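Local coordinates for protein anthranilate synthase component I (Streptococcus pneumoniae serotype 4, PDB 5KCK) that is the first component of anthranilate synthase, a member of the chorismate-binding enzyme family, at residues 225-228 with 229-232; 231-234 with 235-239; 385-388 with 389-392; 435-438 with 439-443. All coordinates share one frame; numbering follows the deposited sequence.

In the fold
Each of the four contacts is local, made by neighbours along one continuous run of chain, so none closes a long loop and none nests in or crosses another. Helix 226-236 comes first: contact 1 covers its N-terminal turns and contact 2 its C-terminal end. They overlap at Arg231 and Asn232, with centres about 10 Å apart, and both touch the second subunit. Contact 3 lies in the connection from helix 372-382 to strand 393-398 and touches strand 211-221. Contact 4 follows on helix 433-446, which lies on strands 211-221 and 418-427. Between nearest atoms, contacts 3 and 4 are about 6 Å apart and contacts 2 and 4 about 8 Å, without touching.

Contact 1. Residues 225-228 with 229-232; sequences NPFD and FYRN
Four successive i to i+4 backbone bonds join residues 225-228 to 229-232, from Phe229 N to Asn225 O at 3.2 Å through to Asn232 N to Asp228 O at 3.0 Å, which defines the opening of an alpha helix. On the side-chain level Arg231 does most of the touching. Arg231 CG lies over one face of the Phe227 ring, CD comes 3.8 Å from CE2 of Phe227, and the guanidinium plane is inclined 39° to that ring. A bend at chi3 (60°) then turns the guanidinium toward Asp228, whose side chain runs alongside and points the same way. Asp228 OD1 lies at the guanidinium edge, 3.3 Å from Arg231 NH1, in a salt bridge whose hydrogen bond is weak; the carboxylate stands steeply to the guanidinium, 72° between planes. Both groups have further partners: Asp228 OD2 accepts from Asp178 N, and Arg231 NH2 forms a salt bridge with Asp10. Phe227 meets Tyr230 more loosely, CE1 of the former 4.4 Å from CD2 of the latter. The other subunit supplies Tyr18, stacked on Phe227, and Glu30, bonded to Tyr230 OH, so this part of the helix faces the dimer interface. At the start of the helix, Asn225 OD1 accepts a weak bond from Phe227 N, 3.0 Å long. This is an Asn N-cap followed by proline in the first turn, with a long, weak i to i+3 Asp-Arg salt bridge along the next turn.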
loop_
_atom_site.group_PDB
_atom_site.type_symbol
_atom_site.label_atom_id
_atom_site.label_comp_id
_atom_site.label_asym_id
_atom_site.label_seq_id
_atom_site.Cartn_x
_atom_site.Cartn_y
_atom_site.Cartn_z
ATOM N N ASN A 225 -7.122 7.895 24.534
ATOM C CA ASN A 225 -6.494 6.588 24.425
ATOM C C ASN A 225 -5.160 6.715 23.701
ATOM O O ASN A 225 -5.131 7.192 22.556
ATOM C CB ASN A 225 -7.432 5.639 23.673
ATOM C CG ASN A 225 -6.958 4.191 23.675
ATOM O OD1 ASN A 225 -5.764 3.899 23.737
ATOM N ND2 ASN A 225 -7.911 3.273 23.584
ATOM N N PRO A 226 -4.044 6.293 24.309
ATOM C CA PRO A 226 -2.744 6.416 23.617
ATOM C C PRO A 226 -2.638 5.573 22.359
ATOM O O PRO A 226 -2.084 6.029 21.350
ATOM C CB PRO A 226 -1.738 5.952 24.681
ATOM C CG PRO A 226 -2.536 5.078 25.613
ATOM C CD PRO A 226 -3.919 5.666 25.638
ATOM N N PHE A 227 -3.142 4.338 22.401
ATOM C CA PHE A 227 -3.087 3.473 21.229
ATOM C C PHE A 227 -3.883 4.061 20.063
ATOM O O PHE A 227 -3.454 3.978 18.905
ATOM C CB PHE A 227 -3.595 2.080 21.594
ATOM C CG PHE A 227 -3.408 1.071 20.514
ATOM C CD1 PHE A 227 -2.139 0.664 20.148
ATOM C CD2 PHE A 227 -4.502 0.537 19.849
ATOM C CE1 PHE A 227 -1.956 -0.262 19.139
ATOM C CE2 PHE A 227 -4.324 -0.394 18.841
ATOM C CZ PHE A 227 -3.052 -0.795 18.486
ATOM N N ASP A 228 -5.039 4.672 20.342
ATOM C CA ASP A 228 -5.783 5.294 19.250
ATOM C C ASP A 228 -5.014 6.461 18.653
ATOM O O ASP A 228 -5.121 6.721 17.448
ATOM C CB ASP A 228 -7.164 5.756 19.717
ATOM C CG ASP A 228 -8.134 4.599 19.915
ATOM O OD1 ASP A 228 -7.813 3.460 19.502
ATOM O OD2 ASP A 228 -9.226 4.837 20.474
ATOM N N PHE A 229 -4.239 7.175 19.472
ATOM C CA PHE A 229 -3.334 8.180 18.925
ATOM C C PHE A 229 -2.341 7.543 17.956
ATOM O O PHE A 229 -2.110 8.069 16.859
ATOM C CB PHE A 229 -2.610 8.905 20.059
ATOM C CG PHE A 229 -1.578 9.891 19.587
ATOM C CD1 PHE A 229 -1.947 11.173 19.214
ATOM C CD2 PHE A 229 -0.244 9.539 19.522
ATOM C CE1 PHE A 229 -0.999 12.080 18.779
ATOM C CE2 PHE A 229 0.711 10.447 19.091
ATOM C CZ PHE A 229 0.332 11.715 18.719
ATOM N N TYR A 230 -1.768 6.391 18.329
ATOM C CA TYR A 230 -0.872 5.688 17.411
ATOM C C TYR A 230 -1.594 5.299 16.127
ATOM O O TYR A 230 -1.057 5.490 15.031
ATOM C CB TYR A 230 -0.264 4.451 18.078
ATOM C CG TYR A 230 0.718 3.728 17.166
ATOM C CD1 TYR A 230 1.941 4.303 16.842
ATOM C CD2 TYR A 230 0.416 2.487 16.614
ATOM C CE1 TYR A 230 2.843 3.666 15.997
ATOM C CE2 TYR A 230 1.310 1.839 15.763
ATOM C CZ TYR A 230 2.526 2.435 15.462
ATOM O OH TYR A 230 3.428 1.812 14.626
ATOM N N ARG A 231 -2.822 4.768 16.240
ATOM C CA ARG A 231 -3.571 4.386 15.045
ATOM C C ARG A 231 -3.770 5.577 14.119
ATOM O O ARG A 231 -3.698 5.442 12.890
ATOM C CB ARG A 231 -4.926 3.781 15.428
ATOM C CG ARG A 231 -4.838 2.464 16.198
ATOM C CD ARG A 231 -6.226 2.048 16.702
ATOM N NE ARG A 231 -7.155 1.877 15.589
ATOM C CZ ARG A 231 -8.473 1.755 15.717
ATOM N NH1 ARG A 231 -9.043 1.795 16.917
ATOM N NH2 ARG A 231 -9.219 1.606 14.635
ATOM N N ASN A 232 -4.013 6.755 14.687
ATOM C CA ASN A 232 -4.181 7.928 13.841
ATOM C C ASN A 232 -2.839 8.420 13.319
ATOM O O ASN A 232 -2.746 8.890 12.179
ATOM C CB ASN A 232 -4.896 9.041 14.602
ATOM C CG ASN A 232 -5.317 10.178 13.687
ATOM O OD1 ASN A 232 -6.093 9.977 12.744
ATOM N ND2 ASN A 232 -4.799 11.374 13.947
#

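Contact 2. Residues 231-234 with 235-239; sequences RNLR and VTNPS
Three backbone hydrogen bonds join residues 231-234 to 235-239. Asn232 O takes two of them, a 3.1 Å bond from Thr236 N and a weak, bent one from Val235 N. The last, from Asn237 N to Leu233 O, is short at 2.7 Å and comes nearly along the C=O axis, although its N-H...O angle is only 141°. Asn237 itself is the first residue to leave helical phi and psi, and Pro238 follows.

Side-chain polar contacts gather at the same end. Thr236 OG1 donates to Asn237 OD1 at 2.9 Å, and this bond helps fix the rotation of the amide. The hydroxyl can face that way because chi1 (69°) sets OG1 between the backbone N and the carbonyl carbon; there it also lies 3.3 Å from Asn232 O. Arg234 NH2 forms a salt bridge with Glu30 of the second subunit.

Van der Waals touches of carbon branches on polar groups complete the account. The Thr236 methyl CG2 meets the Asn232 amide, 3.9 Å from ND2, the two side chains crossing at a slant. Leu233 CD1 rests against the Asn237 carboxamide, 3.5 Å from OD1. One branch of Val235, CG2, sits 3.7 Å from Arg231 O, a turn back. Together these features are those of a helix C-terminus, in which the final i to i+4 bond is made by a non-helical Asn and a proline follows at once.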
loop_
_atom_site.group_PDB
_atom_site.type_symbol
_atom_site.label_atom_id
_atom_site.label_comp_id
_atom_site.label_asym_id
_atom_site.label_seq_id
_atom_site.Cartn_x
_atom_site.Cartn_y
_atom_site.Cartn_z
ATOM N N ARG A 231 -2.822 4.768 16.240
ATOM C CA ARG A 231 -3.571 4.386 15.045
ATOM C C ARG A 231 -3.770 5.577 14.119
ATOM O O ARG A 231 -3.698 5.442 12.890
ATOM C CB ARG A 231 -4.926 3.781 15.428
ATOM C CG ARG A 231 -4.838 2.464 16.198
ATOM C CD ARG A 231 -6.226 2.048 16.702
ATOM N NE ARG A 231 -7.155 1.877 15.589
ATOM C CZ ARG A 231 -8.473 1.755 15.717
ATOM N NH1 ARG A 231 -9.043 1.795 16.917
ATOM N NH2 ARG A 231 -9.219 1.606 14.635
ATOM N N ASN A 232 -4.013 6.755 14.687
ATOM C CA ASN A 232 -4.181 7.928 13.841
ATOM C C ASN A 232 -2.839 8.420 13.319
ATOM O O ASN A 232 -2.746 8.890 12.179
ATOM C CB ASN A 232 -4.896 9.041 14.602
ATOM C CG ASN A 232 -5.317 10.178 13.687
ATOM O OD1 ASN A 232 -6.093 9.977 12.744
ATOM N ND2 ASN A 232 -4.799 11.374 13.947
ATOM N N LEU A 233 -1.795 8.297 14.141
ATOM C CA LEU A 233 -0.470 8.769 13.756
ATOM C C LEU A 233 0.043 8.039 12.521
ATOM O O LEU A 233 0.594 8.661 11.605
ATOM C CB LEU A 233 0.501 8.589 14.925
ATOM C CG LEU A 233 1.909 9.158 14.714
ATOM C CD1 LEU A 233 1.856 10.680 14.578
ATOM C CD2 LEU A 233 2.841 8.742 15.843
ATOM N N ARG A 234 -0.130 6.715 12.474
ATOM C CA ARG A 234 0.423 5.954 11.361
ATOM C C ARG A 234 -0.313 6.225 10.058
ATOM O O ARG A 234 0.225 5.921 8.988
ATOM C CB ARG A 234 0.431 4.452 11.690
ATOM C CG ARG A 234 -0.919 3.855 11.998
ATOM C CD ARG A 234 -0.800 2.555 12.811
ATOM N NE ARG A 234 -0.224 1.428 12.075
ATOM C CZ ARG A 234 -0.822 0.806 11.060
ATOM N NH1 ARG A 234 -2.020 1.202 10.628
ATOM N NH2 ARG A 234 -0.219 -0.212 10.465
ATOM N N VAL A 235 -1.506 6.814 10.112
ATOM C CA VAL A 235 -2.171 7.263 8.890
ATOM C C VAL A 235 -1.729 8.670 8.496
ATOM O O VAL A 235 -1.559 8.963 7.310
ATOM C CB VAL A 235 -3.703 7.178 9.054
ATOM C CG1 VAL A 235 -4.402 7.814 7.856
ATOM C CG2 VAL A 235 -4.127 5.728 9.210
ATOM N N THR A 236 -1.522 9.560 9.466
ATOM C CA THR A 236 -1.188 10.943 9.158
ATOM C C THR A 236 0.315 11.211 9.065
ATOM O O THR A 236 0.702 12.266 8.552
ATOM C CB THR A 236 -1.812 11.887 10.199
ATOM O OG1 THR A 236 -1.168 11.713 11.468
ATOM C CG2 THR A 236 -3.296 11.605 10.350
ATOM N N ASN A 237 1.169 10.302 9.536
ATOM C CA ASN A 237 2.624 10.480 9.467
ATOM C C ASN A 237 3.295 9.176 9.067
ATOM O O ASN A 237 4.038 8.576 9.848
ATOM C CB ASN A 237 3.180 10.979 10.801
ATOM C CG ASN A 237 2.690 12.364 11.146
ATOM O OD1 ASN A 237 1.587 12.531 11.667
ATOM N ND2 ASN A 237 3.503 13.371 10.855
ATOM N N PRO A 238 3.072 8.718 7.845
ATOM C CA PRO A 238 3.741 7.489 7.397
ATOM C C PRO A 238 5.243 7.668 7.190
ATOM O O PRO A 238 5.693 8.033 6.097
ATOM C CB PRO A 238 3.021 7.166 6.081
ATOM C CG PRO A 238 2.554 8.493 5.584
ATOM C CD PRO A 238 2.199 9.291 6.802
ATOM N N SER A 239 6.027 7.398 8.232
ATOM C CA SER A 239 7.478 7.511 8.195
ATOM C C SER A 239 8.117 6.138 8.069
ATOM O O SER A 239 7.483 5.105 8.299
ATOM C CB SER A 239 8.006 8.203 9.458
ATOM O OG SER A 239 7.474 9.511 9.591
#

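Contact 3. Residues 385-388 with 389-392; sequences EKRG and VYAG
Val389 opens the second segment directly after Gly388, whose positive phi (73°) turns the chain. Tyr390 comes next and carries the main side-chain contact. Its N donates to a water at 3.1 Å, and the same water donates to Arg387 O at 2.6 Å, bridging the two sides of the bend where no direct hydrogen bond joins them. The Tyr390 ring presents its edge to Arg387: CE2 stands 3.9 Å above the guanidinium plane, over its centre, and NE of Arg387 lies in the plane of the ring at 4.0 Å from CE2. The planes are 73° apart, an edge-to-face meeting. Extended from CG to NE, Arg387 crosses the Tyr390 side chain at a slant, its CG 4.0 Å from CD2 of Tyr390. Ala391 follows with a positive phi, its methyl 3.8 Å from NH1 of Arg387 and also over a face of the Tyr390 ring. Gly392 ends a type II turn, its N bonded to Val389 O at 3.0 Å. Around this connection, the Arg387 guanidinium bonds to Val367 O and Glu383 and meets Tyr99 in a cation-pi contact; Tyr380 of helix 372-382 bonds to Arg387 N, Ser215 of strand 211-221 touches Arg387 and Tyr390, and strand 393-398 begins just beyond Gly392.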
loop_
_atom_site.group_PDB
_atom_site.type_symbol
_atom_site.label_atom_id
_atom_site.label_comp_id
_atom_site.label_asym_id
_atom_site.label_seq_id
_atom_site.Cartn_x
_atom_site.Cartn_y
_atom_site.Cartn_z
ATOM N N GLU A 385 16.443 20.632 31.627
ATOM C CA GLU A 385 15.874 19.311 31.833
ATOM C C GLU A 385 16.703 18.294 31.071
ATOM O O GLU A 385 17.073 18.529 29.919
ATOM C CB GLU A 385 14.421 19.227 31.344
ATOM C CG GLU A 385 13.439 20.151 32.039
ATOM C CD GLU A 385 12.065 20.112 31.384
ATOM O OE1 GLU A 385 11.885 20.764 30.330
ATOM O OE2 GLU A 385 11.175 19.412 31.911
ATOM N N LYS A 386 16.980 17.162 31.714
ATOM C CA LYS A 386 17.607 16.041 31.027
ATOM C C LYS A 386 16.774 15.651 29.810
ATOM O O LYS A 386 15.544 15.579 29.877
ATOM C CB LYS A 386 17.737 14.859 31.986
ATOM C CG LYS A 386 18.341 13.609 31.394
ATOM C CD LYS A 386 18.507 12.564 32.482
ATOM C CE LYS A 386 19.083 11.276 31.927
ATOM N NZ LYS A 386 18.924 10.175 32.920
ATOM N N ARG A 387 17.453 15.417 28.686
ATOM C CA ARG A 387 16.739 15.122 27.446
ATOM C C ARG A 387 16.041 13.772 27.506
ATOM O O ARG A 387 14.883 13.651 27.089
ATOM C CB ARG A 387 17.698 15.186 26.254
ATOM C CG ARG A 387 17.979 16.617 25.841
ATOM C CD ARG A 387 18.924 16.720 24.673
ATOM N NE ARG A 387 18.882 18.075 24.135
ATOM C CZ ARG A 387 19.346 18.408 22.940
ATOM N NH1 ARG A 387 19.891 17.478 22.165
ATOM N NH2 ARG A 387 19.261 19.664 22.520
ATOM N N GLY A 388 16.719 12.748 28.019
ATOM C CA GLY A 388 16.074 11.445 28.140
ATOM C C GLY A 388 15.913 10.780 26.789
ATOM O O GLY A 388 16.870 10.656 26.012
ATOM N N VAL A 389 14.685 10.331 26.502
ATOM C CA VAL A 389 14.418 9.646 25.235
ATOM C C VAL A 389 14.678 10.579 24.058
ATOM O O VAL A 389 15.311 10.195 23.067
ATOM C CB VAL A 389 12.979 9.100 25.202
ATOM C CG1 VAL A 389 12.627 8.623 23.783
ATOM C CG2 VAL A 389 12.806 7.969 26.217
ATOM N N TYR A 390 14.183 11.815 24.146
ATOM C CA TYR A 390 14.353 12.778 23.066
ATOM C C TYR A 390 15.815 12.877 22.648
ATOM O O TYR A 390 16.707 12.991 23.494
ATOM C CB TYR A 390 13.849 14.159 23.496
ATOM C CG TYR A 390 14.286 15.254 22.538
ATOM C CD1 TYR A 390 13.666 15.402 21.310
ATOM C CD2 TYR A 390 15.327 16.118 22.850
ATOM C CE1 TYR A 390 14.049 16.384 20.427
ATOM C CE2 TYR A 390 15.722 17.111 21.959
ATOM C CZ TYR A 390 15.073 17.233 20.747
ATOM O OH TYR A 390 15.434 18.198 19.833
ATOM N N ALA A 391 16.045 12.826 21.332
ATOM C CA ALA A 391 17.345 12.979 20.677
ATOM C C ALA A 391 18.258 11.778 20.882
ATOM O O ALA A 391 19.465 11.875 20.622
ATOM C CB ALA A 391 18.077 14.251 21.129
ATOM N N GLY A 392 17.728 10.659 21.367
ATOM C CA GLY A 392 18.475 9.416 21.400
ATOM C C GLY A 392 18.181 8.578 20.170
ATOM O O GLY A 392 18.032 9.125 19.071
HETATM O O HOH W 1 12.472 12.696 26.582
#

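Contact 4. Residues 435-438 with 439-443; sequences NEYQ and ETINK
Gln438, traced outward from its CB, passes along two residues of the next turn. CB only borders its own peptide link to Glu439, and the contacts start at CG, which meets the Asn442 amide at 3.8 Å from ND2. The chain bends at chi2 (61°), which brings the carboxamide alongside Ile441 and leaves NE2 3.5 Å from the Ile441 methyl CG2, a polar-on-apolar touch. That methyl stands between the backbone N and the carbonyl carbon of its own residue, and this brings it close to Gln438 O as well. The Gln438 and Asn442 side chains run at a slant to one another, their amide planes 34° apart. Asn442 ND2 comes within 3.0 Å of Gln438 O, but the angle is too poor for a hydrogen bond; that oxygen is instead held by Asn442 N, at 3.0 Å and nearly straight at 168°.

The other backbone bonds are those of a regular helix, such as Glu439 N to Asn435 O at 2.8 Å. Thr440 N is shared between two carbonyls: it bonds to Glu436 O and, weakly, to Tyr437 O. Tyr437 and Ile441 lie side by side, OH of the former 4.1 Å from CD1 of the latter.

Contact 4 is two turns of helix 433-446 with one face laid on the fold: Thr440 rests on Ala425 of strand 418-427 and on Phe193 of helix 190-205, Tyr437 packs on Phe193 too, and Ile441 reaches Phe218 of strand 211-221.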
loop_
_atom_site.group_PDB
_atom_site.type_symbol
_atom_site.label_atom_id
_atom_site.label_comp_id
_atom_site.label_asym_id
_atom_site.label_seq_id
_atom_site.Cartn_x
_atom_site.Cartn_y
_atom_site.Cartn_z
ATOM N N ASN A 435 12.036 33.601 15.884
ATOM C CA ASN A 435 11.788 32.597 14.853
ATOM C C ASN A 435 12.090 31.193 15.362
ATOM O O ASN A 435 11.362 30.245 15.055
ATOM C CB ASN A 435 12.623 32.898 13.609
ATOM C CG ASN A 435 12.228 34.195 12.944
ATOM O OD1 ASN A 435 11.444 34.972 13.489
ATOM N ND2 ASN A 435 12.779 34.444 11.758
ATOM N N GLU A 436 13.159 31.038 16.143
ATOM C CA GLU A 436 13.531 29.713 16.617
ATOM C C GLU A 436 12.624 29.226 17.743
ATOM O O GLU A 436 12.410 28.015 17.881
ATOM C CB GLU A 436 14.994 29.712 17.061
ATOM C CG GLU A 436 15.952 30.342 16.055
ATOM C CD GLU A 436 16.208 29.495 14.808
ATOM O OE1 GLU A 436 17.327 29.603 14.249
ATOM O OE2 GLU A 436 15.312 28.734 14.376
ATOM N N TYR A 437 12.094 30.137 18.562
ATOM C CA TYR A 437 11.052 29.744 19.502
ATOM C C TYR A 437 9.832 29.216 18.761
ATOM O O TYR A 437 9.269 28.178 19.132
ATOM C CB TYR A 437 10.664 30.925 20.394
ATOM C CG TYR A 437 9.341 30.731 21.097
ATOM C CD1 TYR A 437 9.247 29.941 22.233
ATOM C CD2 TYR A 437 8.182 31.337 20.621
ATOM C CE1 TYR A 437 8.037 29.757 22.881
ATOM C CE2 TYR A 437 6.974 31.163 21.257
ATOM C CZ TYR A 437 6.903 30.373 22.387
ATOM O OH TYR A 437 5.694 30.200 23.020
ATOM N N GLN A 438 9.425 29.913 17.693
ATOM C CA GLN A 438 8.273 29.487 16.906
ATOM C C GLN A 438 8.538 28.159 16.210
ATOM O O GLN A 438 7.718 27.238 16.281
ATOM C CB GLN A 438 7.914 30.560 15.884
ATOM C CG GLN A 438 6.422 30.720 15.674
ATOM C CD GLN A 438 5.695 31.125 16.947
ATOM O OE1 GLN A 438 5.902 32.222 17.478
ATOM N NE2 GLN A 438 4.844 30.236 17.446
ATOM N N GLU A 439 9.676 28.049 15.520
ATOM C CA GLU A 439 10.028 26.801 14.855
ATOM C C GLU A 439 9.939 25.628 15.820
ATOM O O GLU A 439 9.493 24.534 15.457
ATOM C CB GLU A 439 11.440 26.908 14.273
ATOM C CG GLU A 439 11.927 25.654 13.579
ATOM C CD GLU A 439 11.162 25.363 12.301
ATOM O OE1 GLU A 439 10.548 26.302 11.739
ATOM O OE2 GLU A 439 11.173 24.192 11.860
ATOM N N THR A 440 10.332 25.858 17.066
ATOM C CA THR A 440 10.390 24.785 18.045
ATOM C C THR A 440 8.994 24.348 18.491
ATOM O O THR A 440 8.714 23.147 18.588
ATOM C CB THR A 440 11.248 25.254 19.218
ATOM O OG1 THR A 440 12.563 24.698 19.093
ATOM C CG2 THR A 440 10.642 24.860 20.525
ATOM N N ILE A 441 8.097 25.301 18.748
ATOM C CA ILE A 441 6.782 24.918 19.242
ATOM C C ILE A 441 5.950 24.315 18.118
ATOM O O ILE A 441 5.146 23.405 18.352
ATOM C CB ILE A 441 6.082 26.118 19.919
ATOM C CG1 ILE A 441 4.749 25.685 20.530
ATOM C CG2 ILE A 441 5.875 27.268 18.945
ATOM C CD1 ILE A 441 4.176 26.676 21.510
ATOM N N ASN A 442 6.146 24.776 16.881
ATOM C CA ASN A 442 5.427 24.188 15.757
ATOM C C ASN A 442 5.860 22.748 15.531
ATOM O O ASN A 442 5.021 21.853 15.381
ATOM C CB ASN A 442 5.647 25.017 14.493
ATOM C CG ASN A 442 5.151 26.440 14.641
ATOM O OD1 ASN A 442 4.195 26.706 15.374
ATOM N ND2 ASN A 442 5.803 27.367 13.953
ATOM N N LYS A 443 7.171 22.505 15.509
ATOM C CA LYS A 443 7.668 21.150 15.310
ATOM C C LYS A 443 7.197 20.224 16.425
ATOM O O LYS A 443 6.649 19.148 16.161
ATOM C CB LYS A 443 9.191 21.155 15.234
ATOM C CG LYS A 443 9.744 21.395 13.860
ATOM C CD LYS A 443 11.107 20.743 13.717
ATOM C CE LYS A 443 12.153 21.484 14.518
ATOM N NZ LYS A 443 13.493 20.835 14.421
#